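Local coordinates for protein aromatic-L-amino-acid decarboxylase (Catharanthus roseus, PDB 6EEW) that decarboxylates L-tryptophan to tryptamine and 5-hydroxy-L-tryptophan to serotonin, using pyridoxal 5'-phosphate as cofactor and working as a homodimer, at residues Val162-Asn165 / Glu169-Leu172; Cys173-Ala178 / Pro207-Leu212. One frame throughout, in Å; residues are numbered along the deposited sequence.

Contact 1 of 2, residues Val162-Asn165 / Glu169-Leu172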
ATOM      1  N   VAL A 162      -1.360 -10.579  -9.075  1.00 35.92           N
ATOM      2  CA  VAL A 162      -1.007  -9.193  -8.848  1.00 43.47           C
ATOM      3  C   VAL A 162      -0.216  -9.093  -7.545  1.00 41.12           C
ATOM      4  O   VAL A 162      -0.496  -9.799  -6.573  1.00 43.35           O
ATOM      5  CB  VAL A 162      -2.278  -8.306  -8.835  1.00 45.57           C
ATOM      6  CG1 VAL A 162      -3.301  -8.801  -7.790  1.00 42.01           C
ATOM      7  CG2 VAL A 162      -1.904  -6.874  -8.595  1.00 40.14           C
ATOM      8  N   ILE A 163       0.765  -8.200  -7.533  1.00 37.41           N
ATOM      9  CA  ILE A 163       1.511  -7.864  -6.325  1.00 42.28           C
ATOM     10  C   ILE A 163       0.764  -6.758  -5.593  1.00 52.64           C
ATOM     11  O   ILE A 163       0.686  -5.625  -6.072  1.00 58.69           O
ATOM     12  CB  ILE A 163       2.944  -7.435  -6.653  1.00 43.48           C
ATOM     13  CG1 ILE A 163       3.651  -8.535  -7.430  1.00 39.79           C
ATOM     14  CG2 ILE A 163       3.687  -7.036  -5.373  1.00 39.01           C
ATOM     15  CD1 ILE A 163       5.089  -8.141  -7.891  1.00 51.88           C
ATOM     16  N   GLN A 164       0.192  -7.105  -4.447  1.00 53.37           N
ATOM     17  CA  GLN A 164      -0.419  -6.179  -3.512  1.00 50.63           C
ATOM     18  C   GLN A 164       0.593  -5.795  -2.431  1.00 51.99           C
ATOM     19  O   GLN A 164       1.736  -6.268  -2.400  1.00 50.38           O
ATOM     20  CB  GLN A 164      -1.669  -6.814  -2.902  1.00 50.94           C
ATOM     21  CG  GLN A 164      -2.663  -7.320  -3.931  1.00 55.33           C
ATOM     22  CD  GLN A 164      -3.710  -6.294  -4.280  1.00 59.12           C
ATOM     23  OE1 GLN A 164      -3.753  -5.220  -3.688  1.00 68.93           O
ATOM     24  NE2 GLN A 164      -4.560  -6.612  -5.249  1.00 58.05           N
ATOM     25  N   ASN A 165       0.162  -4.911  -1.536  1.00 56.79           N
ATOM     26  CA  ASN A 165       1.005  -4.489  -0.423  1.00 56.68           C
ATOM     27  C   ASN A 165       0.929  -5.461   0.746  1.00 53.40           C
ATOM     28  O   ASN A 165       1.947  -5.752   1.381  1.00 46.05           O
ATOM     29  CB  ASN A 165       0.573  -3.101   0.059  1.00 60.44           C
ATOM     30  CG  ASN A 165       0.959  -1.995  -0.905  1.00 65.92           C
ATOM     31  OD1 ASN A 165       2.085  -1.938  -1.380  1.00 66.40           O
ATOM     32  ND2 ASN A 165       0.010  -1.132  -1.221  1.00 72.91           N
ATOM     33  N   GLU A 169      -5.246  -6.617   2.388  1.00 48.71           N
ATOM     34  CA  GLU A 169      -5.933  -6.121   1.202  1.00 52.81           C
ATOM     35  C   GLU A 169      -6.081  -7.193   0.126  1.00 53.12           C
ATOM     36  O   GLU A 169      -7.041  -7.158  -0.647  1.00 55.34           O
ATOM     37  CB  GLU A 169      -5.236  -4.861   0.654  1.00 50.80           C
ATOM     38  CG  GLU A 169      -3.761  -4.978   0.282  1.00 62.80           C
ATOM     39  CD  GLU A 169      -3.206  -3.670  -0.337  1.00 63.38           C
ATOM     40  OE1 GLU A 169      -3.847  -2.610  -0.171  1.00 60.96           O
ATOM     41  OE2 GLU A 169      -2.140  -3.705  -0.999  1.00 62.69           O
ATOM     42  N   SER A 170      -5.192  -8.180   0.074  1.00 57.35           N
ATOM     43  CA  SER A 170      -5.412  -9.300  -0.841  1.00 53.22           C
ATOM     44  C   SER A 170      -6.653 -10.086  -0.449  1.00 43.51           C
ATOM     45  O   SER A 170      -7.504 -10.401  -1.296  1.00 47.25           O
ATOM     46  CB  SER A 170      -4.184 -10.185  -0.876  1.00 54.58           C
ATOM     47  OG  SER A 170      -3.100  -9.422  -1.343  1.00 55.76           O
ATOM     48  N   ILE A 171      -6.767 -10.427   0.831  1.00 42.44           N
ATOM     49  CA  ILE A 171      -7.952 -11.131   1.303  1.00 36.26           C
ATOM     50  C   ILE A 171      -9.192 -10.276   1.098  1.00 47.54           C
ATOM     51  O   ILE A 171     -10.250 -10.782   0.702  1.00 45.98           O
ATOM     52  CB  ILE A 171      -7.791 -11.551   2.772  1.00 38.63           C
ATOM     53  CG1 ILE A 171      -6.713 -12.640   2.874  1.00 49.29           C
ATOM     54  CG2 ILE A 171      -9.078 -12.143   3.287  1.00 44.06           C
ATOM     55  CD1 ILE A 171      -6.511 -13.182   4.285  1.00 52.73           C
ATOM     56  N   LEU A 172      -9.097  -8.974   1.396  1.00 48.73           N
ATOM     57  CA  LEU A 172     -10.232  -8.079   1.199  1.00 48.55           C
ATOM     58  C   LEU A 172     -10.696  -8.091  -0.253  1.00 48.07           C
ATOM     59  O   LEU A 172     -11.898  -8.169  -0.527  1.00 51.34           O
ATOM     60  CB  LEU A 172      -9.854  -6.665   1.647  1.00 46.00           C
ATOM     61  CG  LEU A 172     -10.880  -5.547   1.468  1.00 47.88           C
ATOM     62  CD1 LEU A 172     -12.187  -5.873   2.171  1.00 47.77           C
ATOM     63  CD2 LEU A 172     -10.325  -4.222   1.967  1.00 43.95           C
TER
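E169 reaches back from the helix to the end of the strand and takes the backbone N-H of N165 on its OE2, with N to OE2 at 2.7 Å. The N-H to acceptor angle of 152° is moderately straight, and the oxygen offers its anti lone pair, the one turned from OE1. The same OE2 also comes within 3.0 Å of N165 CB. Q164 meets it differently: its amide plane stands 80° from the carboxylate, and OE1 and OE2, both acceptors, keep 3.5 Å apart. With CG beside the backbone N (chi1 -54°), Q164 presents both CB and CG to S170 OG, each at 3.4 Å, while that hydroxyl bonds to T166 O. Strand 160-164, outermost in the seven-stranded mixed sheet within this chain, runs almost directly into helix 167-186 of the PLP-dependent decarboxylase domain, and E169 N is bonded to T166 OG1 at the helix start. Exchanging E169 for an alanine removes the carboxylate, which would probably leave the N165 N-H without this acceptor and the strand end less firmly tied to the helix. Further out, I163 is bonded through its backbone to R374 and E136, and N165 packs on N165 of the second subunit.

Contact 2 of 2, residues Cys173-Ala178 / Pro207-Leu212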
ATOM      1  N   CYS A 173      -9.756  -8.048  -1.199  1.00 47.13           N
ATOM      2  CA  CYS A 173     -10.120  -8.080  -2.612  1.00 42.32           C
ATOM      3  C   CYS A 173     -10.805  -9.395  -2.978  1.00 46.77           C
ATOM      4  O   CYS A 173     -11.846  -9.397  -3.653  1.00 45.12           O
ATOM      5  CB  CYS A 173      -8.878  -7.812  -3.470  1.00 43.50           C
ATOM      6  SG  CYS A 173      -8.412  -5.986  -3.523  1.00 49.91           S
ATOM      7  N   THR A 174     -10.252 -10.531  -2.534  1.00 46.01           N
ATOM      8  CA  THR A 174     -10.907 -11.787  -2.903  1.00 46.43           C
ATOM      9  C   THR A 174     -12.267 -11.915  -2.243  1.00 42.99           C
ATOM     10  O   THR A 174     -13.208 -12.447  -2.852  1.00 48.62           O
ATOM     11  CB  THR A 174     -10.024 -13.006  -2.580  1.00 45.53           C
ATOM     12  OG1 THR A 174      -9.880 -13.165  -1.160  1.00 46.81           O
ATOM     13  CG2 THR A 174      -8.674 -12.857  -3.233  1.00 35.73           C
ATOM     14  N   ILE A 175     -12.406 -11.406  -1.019  1.00 41.97           N
ATOM     15  CA  ILE A 175     -13.703 -11.416  -0.344  1.00 40.12           C
ATOM     16  C   ILE A 175     -14.716 -10.574  -1.111  1.00 41.33           C
ATOM     17  O   ILE A 175     -15.891 -10.945  -1.232  1.00 43.72           O
ATOM     18  CB  ILE A 175     -13.566 -10.902   1.099  1.00 43.19           C
ATOM     19  CG1 ILE A 175     -12.602 -11.763   1.900  1.00 40.16           C
ATOM     20  CG2 ILE A 175     -14.929 -10.845   1.772  1.00 40.60           C
ATOM     21  CD1 ILE A 175     -12.508 -11.325   3.361  1.00 43.96           C
ATOM     22  N   ILE A 176     -14.294  -9.414  -1.613  1.00 42.87           N
ATOM     23  CA  ILE A 176     -15.242  -8.581  -2.350  1.00 45.50           C
ATOM     24  C   ILE A 176     -15.616  -9.253  -3.665  1.00 47.11           C
ATOM     25  O   ILE A 176     -16.777  -9.213  -4.092  1.00 41.15           O
ATOM     26  CB  ILE A 176     -14.676  -7.168  -2.588  1.00 43.91           C
ATOM     27  CG1 ILE A 176     -14.613  -6.378  -1.274  1.00 44.49           C
ATOM     28  CG2 ILE A 176     -15.529  -6.448  -3.626  1.00 38.31           C
ATOM     29  CD1 ILE A 176     -13.980  -5.031  -1.389  1.00 47.71           C
ATOM     30  N   ALA A 177     -14.644  -9.879  -4.330  1.00 48.00           N
ATOM     31  CA  ALA A 177     -14.937 -10.627  -5.550  1.00 57.33           C
ATOM     32  C   ALA A 177     -16.002 -11.691  -5.298  1.00 54.53           C
ATOM     33  O   ALA A 177     -16.985 -11.804  -6.045  1.00 61.29           O
ATOM     34  CB  ALA A 177     -13.653 -11.260  -6.097  1.00 58.44           C
ATOM     35  N   ALA A 178     -15.825 -12.481  -4.242  1.00 49.62           N
ATOM     36  CA  ALA A 178     -16.819 -13.498  -3.919  1.00 56.14           C
ATOM     37  C   ALA A 178     -18.174 -12.865  -3.612  1.00 56.09           C
ATOM     38  O   ALA A 178     -19.225 -13.343  -4.080  1.00 58.11           O
ATOM     39  CB  ALA A 178     -16.338 -14.344  -2.742  1.00 52.35           C
ATOM     40  N   PRO A 207     -11.692 -11.525  10.516  1.00 51.81           N
ATOM     41  CA  PRO A 207     -12.992 -10.885  10.789  1.00 53.29           C
ATOM     42  C   PRO A 207     -13.019  -9.402  10.447  1.00 60.50           C
ATOM     43  O   PRO A 207     -14.029  -8.890   9.940  1.00 53.94           O
ATOM     44  CB  PRO A 207     -13.184 -11.121  12.294  1.00 49.62           C
ATOM     45  CG  PRO A 207     -12.274 -12.314  12.619  1.00 49.69           C
ATOM     46  CD  PRO A 207     -11.107 -12.164  11.709  1.00 50.64           C
ATOM     47  N   LYS A 208     -11.943  -8.685  10.761  1.00 63.20           N
ATOM     48  CA  LYS A 208     -11.871  -7.278  10.398  1.00 57.46           C
ATOM     49  C   LYS A 208     -12.089  -7.110   8.904  1.00 55.05           C
ATOM     50  O   LYS A 208     -12.877  -6.264   8.462  1.00 52.59           O
ATOM     51  CB  LYS A 208     -10.518  -6.703  10.814  1.00 54.68           C
ATOM     52  CG  LYS A 208     -10.223  -5.315  10.252  1.00 57.11           C
ATOM     53  CD  LYS A 208      -8.904  -4.803  10.766  1.00 58.70           C
ATOM     54  CE  LYS A 208      -8.560  -3.448  10.179  1.00 63.47           C
ATOM     55  NZ  LYS A 208      -7.325  -2.918  10.816  1.00 67.79           N
ATOM     56  N   THR A 209     -11.397  -7.925   8.112  1.00 58.49           N
ATOM     57  CA  THR A 209     -11.560  -7.888   6.664  1.00 58.06           C
ATOM     58  C   THR A 209     -13.004  -8.155   6.260  1.00 49.83           C
ATOM     59  O   THR A 209     -13.578  -7.419   5.452  1.00 52.88           O
ATOM     60  CB  THR A 209     -10.616  -8.899   6.013  1.00 67.41           C
ATOM     61  OG1 THR A 209      -9.266  -8.453   6.182  1.00 72.92           O
ATOM     62  CG2 THR A 209     -10.900  -9.006   4.535  1.00 72.15           C
ATOM     63  N   CYS A 210     -13.622  -9.196   6.827  1.00 41.74           N
ATOM     64  CA  CYS A 210     -15.016  -9.476   6.481  1.00 46.86           C
ATOM     65  C   CYS A 210     -15.907  -8.272   6.778  1.00 54.65           C
ATOM     66  O   CYS A 210     -16.774  -7.910   5.973  1.00 52.27           O
ATOM     67  CB  CYS A 210     -15.515 -10.701   7.242  1.00 50.45           C
ATOM     68  SG  CYS A 210     -14.653 -12.250   6.817  1.00 48.34           S
ATOM     69  N   LYS A 211     -15.718  -7.652   7.942  1.00 59.15           N
ATOM     70  CA  LYS A 211     -16.519  -6.488   8.303  1.00 56.23           C
ATOM     71  C   LYS A 211     -16.298  -5.354   7.306  1.00 60.62           C
ATOM     72  O   LYS A 211     -17.250  -4.676   6.899  1.00 55.09           O
ATOM     73  CB  LYS A 211     -16.171  -6.045   9.724  1.00 54.90           C
ATOM     74  CG  LYS A 211     -16.877  -4.793  10.196  1.00 56.78           C
ATOM     75  CD  LYS A 211     -16.411  -4.384  11.590  1.00 56.98           C
ATOM     76  CE  LYS A 211     -17.222  -3.199  12.092  1.00 59.49           C
ATOM     77  NZ  LYS A 211     -16.869  -2.790  13.480  1.00 62.28           N
ATOM     78  N   LEU A 212     -15.045  -5.143   6.892  1.00 53.44           N
ATOM     79  CA  LEU A 212     -14.759  -4.104   5.911  1.00 52.27           C
ATOM     80  C   LEU A 212     -15.553  -4.300   4.629  1.00 57.78           C
ATOM     81  O   LEU A 212     -15.931  -3.316   3.982  1.00 57.22           O
ATOM     82  CB  LEU A 212     -13.266  -4.056   5.604  1.00 52.99           C
ATOM     83  CG  LEU A 212     -12.384  -3.635   6.779  1.00 57.31           C
ATOM     84  CD1 LEU A 212     -10.959  -3.446   6.314  1.00 53.86           C
ATOM     85  CD2 LEU A 212     -12.917  -2.345   7.412  1.00 59.25           C
TER
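I175 points its CD1 methyl from helix 167-186 at the short helix 206-212, where it meets T209 and C210. The backbones are nearest at I175 and C210, whose CA atoms lie 7.2 Å apart. In the isoleucine CD1 is anti to CA about the CB-CG1 bond (chi2 -177°), which carries it outward toward helix 206-212. The modelled approach of CD1 to T209 CG2 is too close for two carbons and its exact length is doubtful, so the pairing rests on I175 CG1, which lies 4.2 Å from T209 CG2. T209 has its hydroxyl beside the backbone N (chi1 -69°), leaving CG2 to face the isoleucine while OG1 bonds to M205 O. The polar end of the threonine is thereby satisfied just ahead of the helix, and an apolar methyl is what it presents across the interface. C210 SG lies 4.2 Å from I175 CD1, a second apolar contact, and its side chain also packs on I220 of the neighbouring strand. On the second subunit, R179 bonds to L212 O and L342 packs on L212, so the short helix also borders the dimer interface. With 126 Å² buried in all, the contact is small; helix 206-212 lies in the beta-alpha-beta crossover between the adjacent parallel strands 194-199 and 220-223, part of the fold type I PLP-enzyme domain of group II decarboxylases.

How the contacts relate
From the N terminus, strand 160-164 leads into helix 167-186, and contact 1 closes the short connection between them, with three residues separating its segments. The chain then continues along the same helix, passes through strand 194-199 and enters helix 206-212, where contact 2 closes a longer loop of 28 intervening residues. The two are in series, neither nesting nor crossing, and share helix 167-186. Their centres lie about 11 Å apart, and they touch directly: L172 CA is 3.5 Å from T209 CG2, and I171 CG2 is 3.8 Å from the same methyl. One helix thus joins an edge strand to helix 206-212, and both contacts touch the second subunit.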